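Local coordinates for protein putative metalloprotease II (PDB 4ON1) that is probably a zinc-dependent metalloendopeptidase, an extracellular enzyme encoded by the Bacteroides fragilis pathogenicity island, at residues G101-M115 / D152-I164. Sequence-based numbering, arbitrary orientation.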
ATOM      1  N   GLY A 101      12.615  15.789  -6.538  1.00 32.44           N
ATOM      2  CA  GLY A 101      12.883  15.283  -5.205  1.00 41.64           C
ATOM      3  C   GLY A 101      11.650  14.861  -4.426  1.00 45.61           C
ATOM      4  O   GLY A 101      11.764  14.225  -3.377  1.00 50.10           O
ATOM      5  N   ASP A 102      10.469  15.215  -4.925  1.00 32.03           N
ATOM      6  CA  ASP A 102       9.226  14.844  -4.254  1.00 29.43           C
ATOM      7  C   ASP A 102       8.614  13.582  -4.845  1.00 30.48           C
ATOM      8  O   ASP A 102       8.707  13.333  -6.051  1.00 30.71           O
ATOM      9  CB  ASP A 102       8.204  15.985  -4.317  1.00 24.54           C
ATOM     10  CG  ASP A 102       8.541  17.122  -3.371  1.00 40.55           C
ATOM     11  OD1 ASP A 102       9.526  16.995  -2.611  1.00 41.10           O
ATOM     12  OD2 ASP A 102       7.816  18.138  -3.379  1.00 36.78           O
ATOM     13  N   LEU A 103       8.005  12.776  -3.982  1.00 26.88           N
ATOM     14  CA  LEU A 103       7.237  11.626  -4.432  1.00 26.75           C
ATOM     15  C   LEU A 103       5.834  12.075  -4.870  1.00 25.41           C
ATOM     16  O   LEU A 103       5.080  12.654  -4.081  1.00 22.87           O
ATOM     17  CB  LEU A 103       7.154  10.574  -3.330  1.00 27.65           C
ATOM     18  CG  LEU A 103       6.499   9.256  -3.722  1.00 38.09           C
ATOM     19  CD1 LEU A 103       7.409   8.532  -4.694  1.00 39.03           C
ATOM     20  CD2 LEU A 103       6.245   8.398  -2.491  1.00 41.00           C
ATOM     21  N   ILE A 104       5.501  11.823  -6.131  1.00 17.13           N
ATOM     22  CA  ILE A 104       4.248  12.312  -6.716  1.00 20.02           C
ATOM     23  C   ILE A 104       3.321  11.172  -7.132  1.00 20.64           C
ATOM     24  O   ILE A 104       3.757  10.222  -7.779  1.00 22.62           O
ATOM     25  CB  ILE A 104       4.523  13.189  -7.948  1.00 24.14           C
ATOM     26  CG1 ILE A 104       5.526  14.295  -7.597  1.00 27.22           C
ATOM     27  CG2 ILE A 104       3.227  13.777  -8.491  1.00 19.61           C
ATOM     28  CD1 ILE A 104       5.028  15.266  -6.540  1.00 20.10           C
ATOM     29  N   ASP A 105       2.053  11.260  -6.735  1.00 17.47           N
ATOM     30  CA  ASP A 105       1.023  10.303  -7.160  1.00 14.80           C
ATOM     31  C   ASP A 105       0.133  10.906  -8.250  1.00 22.80           C
ATOM     32  O   ASP A 105      -0.422  11.992  -8.065  1.00 19.01           O
ATOM     33  CB  ASP A 105       0.146   9.881  -5.974  1.00 18.14           C
ATOM     34  CG  ASP A 105       0.327   8.419  -5.588  1.00 47.12           C
ATOM     35  OD1 ASP A 105       0.864   7.636  -6.399  1.00 64.09           O
ATOM     36  OD2 ASP A 105      -0.084   8.052  -4.467  1.00 52.62           O
ATOM     37  N   TYR A 106       0.007  10.216  -9.380  1.00 14.27           N
ATOM     38  CA  TYR A 106      -0.971  10.603 -10.401  1.00 14.01           C
ATOM     39  C   TYR A 106      -2.102   9.590 -10.377  1.00 16.58           C
ATOM     40  O   TYR A 106      -1.858   8.395 -10.516  1.00 19.69           O
ATOM     41  CB  TYR A 106      -0.345  10.670 -11.800  1.00 15.51           C
ATOM     42  CG  TYR A 106       0.816  11.626 -11.930  1.00 17.25           C
ATOM     43  CD1 TYR A 106       0.633  12.905 -12.432  1.00 15.65           C
ATOM     44  CD2 TYR A 106       2.098  11.248 -11.556  1.00 24.39           C
ATOM     45  CE1 TYR A 106       1.691  13.782 -12.555  1.00 17.46           C
ATOM     46  CE2 TYR A 106       3.165  12.118 -11.672  1.00 24.79           C
ATOM     47  CZ  TYR A 106       2.955  13.384 -12.171  1.00 32.41           C
ATOM     48  OH  TYR A 106       4.017  14.256 -12.290  1.00 35.55           O
ATOM     49  N   ILE A 107      -3.333  10.066 -10.195  1.00 12.95           N
ATOM     50  CA  ILE A 107      -4.470   9.183  -9.962  1.00  9.82           C
ATOM     51  C   ILE A 107      -5.565   9.427 -11.004  1.00 17.94           C
ATOM     52  O   ILE A 107      -5.997  10.567 -11.207  1.00 14.16           O
ATOM     53  CB  ILE A 107      -5.033   9.394  -8.530  1.00 18.13           C
ATOM     54  CG1 ILE A 107      -3.936   9.144  -7.485  1.00 17.05           C
ATOM     55  CG2 ILE A 107      -6.268   8.531  -8.282  1.00 14.90           C
ATOM     56  CD1 ILE A 107      -4.141   9.916  -6.180  1.00 26.32           C
ATOM     57  N   VAL A 108      -5.985   8.362 -11.681  1.00 12.20           N
ATOM     58  CA  VAL A 108      -7.067   8.434 -12.657  1.00 16.94           C
ATOM     59  C   VAL A 108      -8.102   7.343 -12.403  1.00 20.46           C
ATOM     60  O   VAL A 108      -7.766   6.169 -12.324  1.00 18.14           O
ATOM     61  CB  VAL A 108      -6.534   8.309 -14.117  1.00 20.85           C
ATOM     62  CG1 VAL A 108      -5.800   9.555 -14.524  1.00 29.60           C
ATOM     63  CG2 VAL A 108      -5.605   7.103 -14.271  1.00 16.88           C
ATOM     64  N   TYR A 109      -9.366   7.745 -12.286  1.00 13.04           N
ATOM     65  CA  TYR A 109     -10.479   6.808 -12.147  1.00 19.59           C
ATOM     66  C   TYR A 109     -11.278   6.720 -13.437  1.00 18.04           C
ATOM     67  O   TYR A 109     -11.460   7.719 -14.122  1.00 19.85           O
ATOM     68  CB  TYR A 109     -11.396   7.229 -11.000  1.00 12.38           C
ATOM     69  CG  TYR A 109     -10.940   6.729  -9.648  1.00 17.31           C
ATOM     70  CD1 TYR A 109      -9.805   7.246  -9.037  1.00  9.66           C
ATOM     71  CD2 TYR A 109     -11.655   5.743  -8.983  1.00 16.23           C
ATOM     72  CE1 TYR A 109      -9.390   6.784  -7.800  1.00 17.01           C
ATOM     73  CE2 TYR A 109     -11.257   5.286  -7.749  1.00 11.95           C
ATOM     74  CZ  TYR A 109     -10.122   5.806  -7.164  1.00 14.54           C
ATOM     75  OH  TYR A 109      -9.729   5.344  -5.936  1.00 16.57           O
ATOM     76  N   LYS A 110     -11.750   5.525 -13.777  1.00 18.24           N
ATOM     77  CA  LYS A 110     -12.487   5.359 -15.024  1.00 15.77           C
ATOM     78  C   LYS A 110     -13.826   6.085 -14.982  1.00 18.90           C
ATOM     79  O   LYS A 110     -14.215   6.760 -15.942  1.00 17.05           O
ATOM     80  CB  LYS A 110     -12.708   3.884 -15.346  1.00 16.69           C
ATOM     81  CG  LYS A 110     -13.471   3.687 -16.647  1.00 24.70           C
ATOM     82  CD  LYS A 110     -13.559   2.226 -17.060  1.00 39.79           C
ATOM     83  CE  LYS A 110     -14.193   1.385 -15.976  1.00 46.90           C
ATOM     84  NZ  LYS A 110     -14.346  -0.038 -16.402  1.00 55.46           N
ATOM     85  N   ASP A 111     -14.521   5.952 -13.863  1.00 17.56           N
ATOM     86  CA  ASP A 111     -15.840   6.556 -13.711  1.00 20.35           C
ATOM     87  C   ASP A 111     -15.713   8.028 -13.319  1.00 24.71           C
ATOM     88  O   ASP A 111     -15.090   8.354 -12.308  1.00 22.70           O
ATOM     89  CB  ASP A 111     -16.652   5.787 -12.668  1.00 19.66           C
ATOM     90  CG  ASP A 111     -18.029   6.382 -12.449  1.00 34.91           C
ATOM     91  OD1 ASP A 111     -18.975   5.962 -13.149  1.00 55.36           O
ATOM     92  OD2 ASP A 111     -18.160   7.276 -11.586  1.00 51.34           O
ATOM     93  N   LYS A 112     -16.288   8.914 -14.131  1.00 15.49           N
ATOM     94  CA  LYS A 112     -16.163  10.352 -13.896  1.00 22.64           C
ATOM     95  C   LYS A 112     -16.725  10.791 -12.544  1.00 23.77           C
ATOM     96  O   LYS A 112     -16.122  11.624 -11.864  1.00 25.36           O
ATOM     97  CB  LYS A 112     -16.863  11.146 -15.005  1.00 39.88           C
ATOM     98  CG  LYS A 112     -16.960  12.635 -14.688  1.00 61.98           C
ATOM     99  CD  LYS A 112     -17.508  13.484 -15.825  1.00 79.01           C
ATOM    100  CE  LYS A 112     -17.377  14.972 -15.490  1.00 75.58           C
ATOM    101  NZ  LYS A 112     -17.583  15.861 -16.667  1.00 75.57           N
ATOM    102  N   GLU A 113     -17.868  10.230 -12.147  1.00 24.78           N
ATOM    103  CA  GLU A 113     -18.449  10.573 -10.851  1.00 23.54           C
ATOM    104  C   GLU A 113     -17.503  10.169  -9.731  1.00 20.96           C
ATOM    105  O   GLU A 113     -17.257  10.950  -8.811  1.00 26.43           O
ATOM    106  CB  GLU A 113     -19.815   9.913 -10.634  1.00 26.09           C
ATOM    107  CG  GLU A 113     -20.874  10.252 -11.665  1.00 66.25           C
ATOM    108  CD  GLU A 113     -22.228   9.670 -11.300  1.00 83.90           C
ATOM    109  OE1 GLU A 113     -22.560   9.652 -10.092  1.00 90.88           O
ATOM    110  OE2 GLU A 113     -22.962   9.240 -12.215  1.00 81.26           O
ATOM    111  N   ARG A 114     -16.993   8.944  -9.791  1.00 18.67           N
ATOM    112  CA  ARG A 114     -16.066   8.491  -8.757  1.00 20.00           C
ATOM    113  C   ARG A 114     -14.839   9.395  -8.750  1.00 19.86           C
ATOM    114  O   ARG A 114     -14.362   9.786  -7.685  1.00 18.81           O
ATOM    115  CB  ARG A 114     -15.658   7.029  -8.964  1.00 19.02           C
ATOM    116  CG  ARG A 114     -14.866   6.425  -7.782  1.00 16.67           C
ATOM    117  CD  ARG A 114     -15.632   6.512  -6.459  1.00 16.92           C
ATOM    118  NE  ARG A 114     -14.843   6.047  -5.314  1.00 18.60           N
ATOM    119  CZ  ARG A 114     -14.949   6.553  -4.085  1.00 26.07           C
ATOM    120  NH1 ARG A 114     -15.809   7.529  -3.849  1.00 21.63           N
ATOM    121  NH2 ARG A 114     -14.202   6.086  -3.095  1.00 20.60           N
ATOM    122  N   MET A 115     -14.334   9.743  -9.932  1.00 17.32           N
ATOM    123  CA  MET A 115     -13.186  10.649  -9.999  1.00 22.76           C
ATOM    124  C   MET A 115     -13.473  11.967  -9.278  1.00 23.25           C
ATOM    125  O   MET A 115     -12.624  12.487  -8.551  1.00 21.31           O
ATOM    126  CB  MET A 115     -12.783  10.932 -11.450  1.00 19.56           C
ATOM    127  CG  MET A 115     -11.594  11.885 -11.588  1.00 24.62           C
ATOM    128  SD  MET A 115      -9.966  11.093 -11.509  1.00 25.11           S
ATOM    129  CE  MET A 115      -9.637  11.094  -9.748  1.00 30.42           C
ATOM    130  N   ASP A 152     -15.008  18.784 -15.519  1.00 53.69           N
ATOM    131  CA  ASP A 152     -14.597  17.469 -15.996  1.00 57.58           C
ATOM    132  C   ASP A 152     -13.152  17.160 -15.601  1.00 46.32           C
ATOM    133  O   ASP A 152     -12.216  17.549 -16.294  1.00 41.52           O
ATOM    134  CB  ASP A 152     -14.749  17.393 -17.517  1.00 73.94           C
ATOM    135  CG  ASP A 152     -14.820  15.966 -18.031  1.00 85.02           C
ATOM    136  OD1 ASP A 152     -14.588  15.030 -17.236  1.00 92.74           O
ATOM    137  OD2 ASP A 152     -15.103  15.784 -19.235  1.00 81.17           O
ATOM    138  N   ILE A 153     -12.968  16.448 -14.496  1.00 50.70           N
ATOM    139  CA  ILE A 153     -11.621  16.166 -14.002  1.00 40.57           C
ATOM    140  C   ILE A 153     -11.001  14.962 -14.709  1.00 31.94           C
ATOM    141  O   ILE A 153     -11.608  13.892 -14.788  1.00 44.43           O
ATOM    142  CB  ILE A 153     -11.627  15.943 -12.485  1.00 45.01           C
ATOM    143  CG1 ILE A 153     -12.133  17.209 -11.799  1.00 44.79           C
ATOM    144  CG2 ILE A 153     -10.228  15.581 -11.978  1.00 33.40           C
ATOM    145  CD1 ILE A 153     -12.171  17.122 -10.314  1.00 50.30           C
ATOM    146  N   LYS A 154      -9.789  15.156 -15.221  1.00 30.22           N
ATOM    147  CA  LYS A 154      -9.058  14.126 -15.959  1.00 29.67           C
ATOM    148  C   LYS A 154      -8.232  13.241 -15.020  1.00 30.80           C
ATOM    149  O   LYS A 154      -8.281  12.009 -15.079  1.00 22.78           O
ATOM    150  CB  LYS A 154      -8.128  14.790 -16.985  1.00 33.16           C
ATOM    151  CG  LYS A 154      -8.816  15.800 -17.910  1.00 40.03           C
ATOM    152  CD  LYS A 154      -9.170  15.192 -19.247  1.00 44.96           C
ATOM    153  CE  LYS A 154      -8.186  15.627 -20.312  1.00 55.26           C
ATOM    154  NZ  LYS A 154      -8.301  14.798 -21.544  1.00 64.06           N
ATOM    155  N   ASN A 155      -7.450  13.899 -14.174  1.00 17.33           N
ATOM    156  CA  ASN A 155      -6.585  13.235 -13.211  1.00 19.09           C
ATOM    157  C   ASN A 155      -6.339  14.085 -11.977  1.00 21.83           C
ATOM    158  O   ASN A 155      -6.635  15.281 -11.960  1.00 23.69           O
ATOM    159  CB  ASN A 155      -5.251  12.891 -13.860  1.00 18.45           C
ATOM    160  CG  ASN A 155      -4.498  14.122 -14.307  1.00 36.07           C
ATOM    161  OD1 ASN A 155      -3.883  14.820 -13.493  1.00 34.75           O
ATOM    162  ND2 ASN A 155      -4.539  14.400 -15.609  1.00 30.19           N
ATOM    163  N   ILE A 156      -5.758  13.455 -10.966  1.00 15.68           N
ATOM    164  CA  ILE A 156      -5.368  14.118  -9.736  1.00 21.35           C
ATOM    165  C   ILE A 156      -3.878  13.888  -9.526  1.00 25.77           C
ATOM    166  O   ILE A 156      -3.396  12.770  -9.675  1.00 19.35           O
ATOM    167  CB  ILE A 156      -6.135  13.577  -8.513  1.00 26.46           C
ATOM    168  CG1 ILE A 156      -7.635  13.767  -8.688  1.00 36.66           C
ATOM    169  CG2 ILE A 156      -5.695  14.288  -7.267  1.00 40.92           C
ATOM    170  CD1 ILE A 156      -8.014  15.175  -8.990  1.00 47.30           C
ATOM    171  N   ARG A 157      -3.156  14.952  -9.191  1.00 19.46           N
ATOM    172  CA  ARG A 157      -1.725  14.883  -8.916  1.00 17.02           C
ATOM    173  C   ARG A 157      -1.474  15.274  -7.463  1.00 22.18           C
ATOM    174  O   ARG A 157      -1.723  16.410  -7.071  1.00 16.74           O
ATOM    175  CB  ARG A 157      -0.968  15.812  -9.868  1.00 17.78           C
ATOM    176  CG  ARG A 157       0.540  15.832  -9.715  1.00 15.74           C
ATOM    177  CD  ARG A 157       1.089  17.034 -10.453  1.00 22.00           C
ATOM    178  NE  ARG A 157       2.531  16.971 -10.651  1.00 28.14           N
ATOM    179  CZ  ARG A 157       3.426  17.381  -9.760  1.00 28.93           C
ATOM    180  NH1 ARG A 157       3.028  17.867  -8.590  1.00 19.62           N
ATOM    181  NH2 ARG A 157       4.721  17.298 -10.040  1.00 25.23           N
ATOM    182  N   ILE A 158      -0.993  14.326  -6.670  1.00 15.58           N
ATOM    183  CA  ILE A 158      -0.779  14.546  -5.243  1.00 17.20           C
ATOM    184  C   ILE A 158       0.707  14.508  -4.909  1.00 21.68           C
ATOM    185  O   ILE A 158       1.396  13.550  -5.255  1.00 20.53           O
ATOM    186  CB  ILE A 158      -1.488  13.485  -4.386  1.00 20.72           C
ATOM    187  CG1 ILE A 158      -2.951  13.350  -4.794  1.00 22.13           C
ATOM    188  CG2 ILE A 158      -1.375  13.846  -2.909  1.00 26.12           C
ATOM    189  CD1 ILE A 158      -3.767  14.570  -4.422  1.00 38.66           C
ATOM    190  N   ASP A 159       1.199  15.535  -4.226  1.00 20.02           N
ATOM    191  CA  ASP A 159       2.573  15.504  -3.747  1.00 24.69           C
ATOM    192  C   ASP A 159       2.617  14.795  -2.395  1.00 22.93           C
ATOM    193  O   ASP A 159       2.285  15.383  -1.369  1.00 24.21           O
ATOM    194  CB  ASP A 159       3.140  16.921  -3.640  1.00 27.88           C
ATOM    195  CG  ASP A 159       4.654  16.940  -3.521  1.00 33.87           C
ATOM    196  OD1 ASP A 159       5.279  17.848  -4.109  1.00 32.54           O
ATOM    197  OD2 ASP A 159       5.220  16.058  -2.839  1.00 29.85           O
ATOM    198  N   ILE A 160       3.024  13.529  -2.403  1.00 23.32           N
ATOM    199  CA  ILE A 160       3.061  12.728  -1.181  1.00 24.97           C
ATOM    200  C   ILE A 160       4.062  13.292  -0.176  1.00 25.48           C
ATOM    201  O   ILE A 160       3.785  13.387   1.020  1.00 26.25           O
ATOM    202  CB  ILE A 160       3.447  11.260  -1.484  1.00 24.27           C
ATOM    203  CG1 ILE A 160       2.512  10.654  -2.540  1.00 32.37           C
ATOM    204  CG2 ILE A 160       3.472  10.414  -0.203  1.00 24.97           C
ATOM    205  CD1 ILE A 160       1.054  10.629  -2.130  1.00 38.77           C
ATOM    206  N   THR A 161       5.231  13.669  -0.677  1.00 24.34           N
ATOM    207  CA  THR A 161       6.277  14.220   0.167  1.00 24.91           C
ATOM    208  C   THR A 161       5.788  15.449   0.927  1.00 28.90           C
ATOM    209  O   THR A 161       6.028  15.581   2.126  1.00 30.94           O
ATOM    210  CB  THR A 161       7.515  14.562  -0.665  1.00 27.29           C
ATOM    211  OG1 THR A 161       8.012  13.360  -1.270  1.00 29.34           O
ATOM    212  CG2 THR A 161       8.597  15.188   0.208  1.00 21.39           C
ATOM    213  N   LYS A 162       5.092  16.340   0.229  1.00 26.73           N
ATOM    214  CA  LYS A 162       4.505  17.515   0.864  1.00 25.28           C
ATOM    215  C   LYS A 162       3.465  17.127   1.905  1.00 28.49           C
ATOM    216  O   LYS A 162       3.480  17.636   3.026  1.00 32.70           O
ATOM    217  CB  LYS A 162       3.864  18.427  -0.181  1.00 30.66           C
ATOM    218  CG  LYS A 162       4.602  19.726  -0.433  1.00 43.59           C
ATOM    219  CD  LYS A 162       5.697  19.575  -1.464  1.00 56.49           C
ATOM    220  CE  LYS A 162       6.057  20.929  -2.067  1.00 62.78           C
ATOM    221  NZ  LYS A 162       4.914  21.516  -2.834  1.00 65.31           N
ATOM    222  N   ALA A 163       2.569  16.215   1.528  1.00 32.16           N
ATOM    223  CA  ALA A 163       1.509  15.750   2.422  1.00 34.43           C
ATOM    224  C   ALA A 163       2.065  15.154   3.713  1.00 37.03           C
ATOM    225  O   ALA A 163       1.535  15.390   4.800  1.00 44.79           O
ATOM    226  CB  ALA A 163       0.634  14.740   1.717  1.00 23.49           C
ATOM    227  N   ILE A 164       3.132  14.376   3.583  1.00 31.69           N
ATOM    228  CA  ILE A 164       3.801  13.800   4.739  1.00 34.58           C
ATOM    229  C   ILE A 164       4.416  14.906   5.602  1.00 37.19           C
ATOM    230  O   ILE A 164       4.321  14.873   6.829  1.00 44.33           O
ATOM    231  CB  ILE A 164       4.895  12.796   4.323  1.00 33.25           C
ATOM    232  CG1 ILE A 164       4.280  11.565   3.657  1.00 30.88           C
ATOM    233  CG2 ILE A 164       5.713  12.361   5.528  1.00 32.69           C
ATOM    234  CD1 ILE A 164       5.322  10.557   3.201  1.00 35.91           C
TER
HETATM  235  O   HOH W   1      -9.863   9.802 -15.500  1.00 25.41           O
HETATM  236  O   HOH W   2     -14.837  14.012 -12.951  1.00 34.21           O
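T161 OG1 accepts a nearly straight bond from L103 N (2.8 Å, 173°), because the T161 hydroxyl, anti to its own carbonyl carbon (chi1 -61°), turns back from the first turn of helix 160-165 to the start of strand 102-109. L103 O in turn takes the more bent bond from I160 N, while the L103 and I160 side chains run side by side. The D102 and D159 side chains cross at about a right angle, with D102 OD2 2.7 Å from D159 OD1, so one acid probably holds a proton. D159 is also the N-cap of the helix; its OD2, met from above the carboxylate plane, receives K162 N. Beyond this end, strands 102-109 and 153-159 pair antiparallel, D105 with I158 and I107 with I156 as hydrogen-bonded pairs. I104, Y106 and R157 share one face of the ladder. The extended R157 chain lays CG 3.7 Å from Y106 CE1, and I104 CG2 sits 3.8 Å over the centre of the guanidinium; the ring and guanidinium planes stand almost perpendicular (87°). E49 holds both polar ends, bridging to R157 NE and bonding Y106 OH. On the other face, I107 CD1 packs on I158 CG1, and the D105 carboxylate forms a salt bridge with R96 of the neighbouring strand 92-99. The bent M115 chain brings CE to 3.5 Å from I156 CG1 as helix 112-126 folds over this face, where A119 and Y122 also cover the isoleucines. Water 1 bridges Y109 O and K154 O, and K112 NZ forms a salt bridge with OD1 of the poorly ordered D152. K154 and N155 form a classic beta bulge opposite N141. Away from the zinc site, these are two central strands of an antiparallel run, 92-99, 102-109, 153-159 and 138-142, with helix 112-126 packed on one face, within the fragilysin-type N-terminal domain.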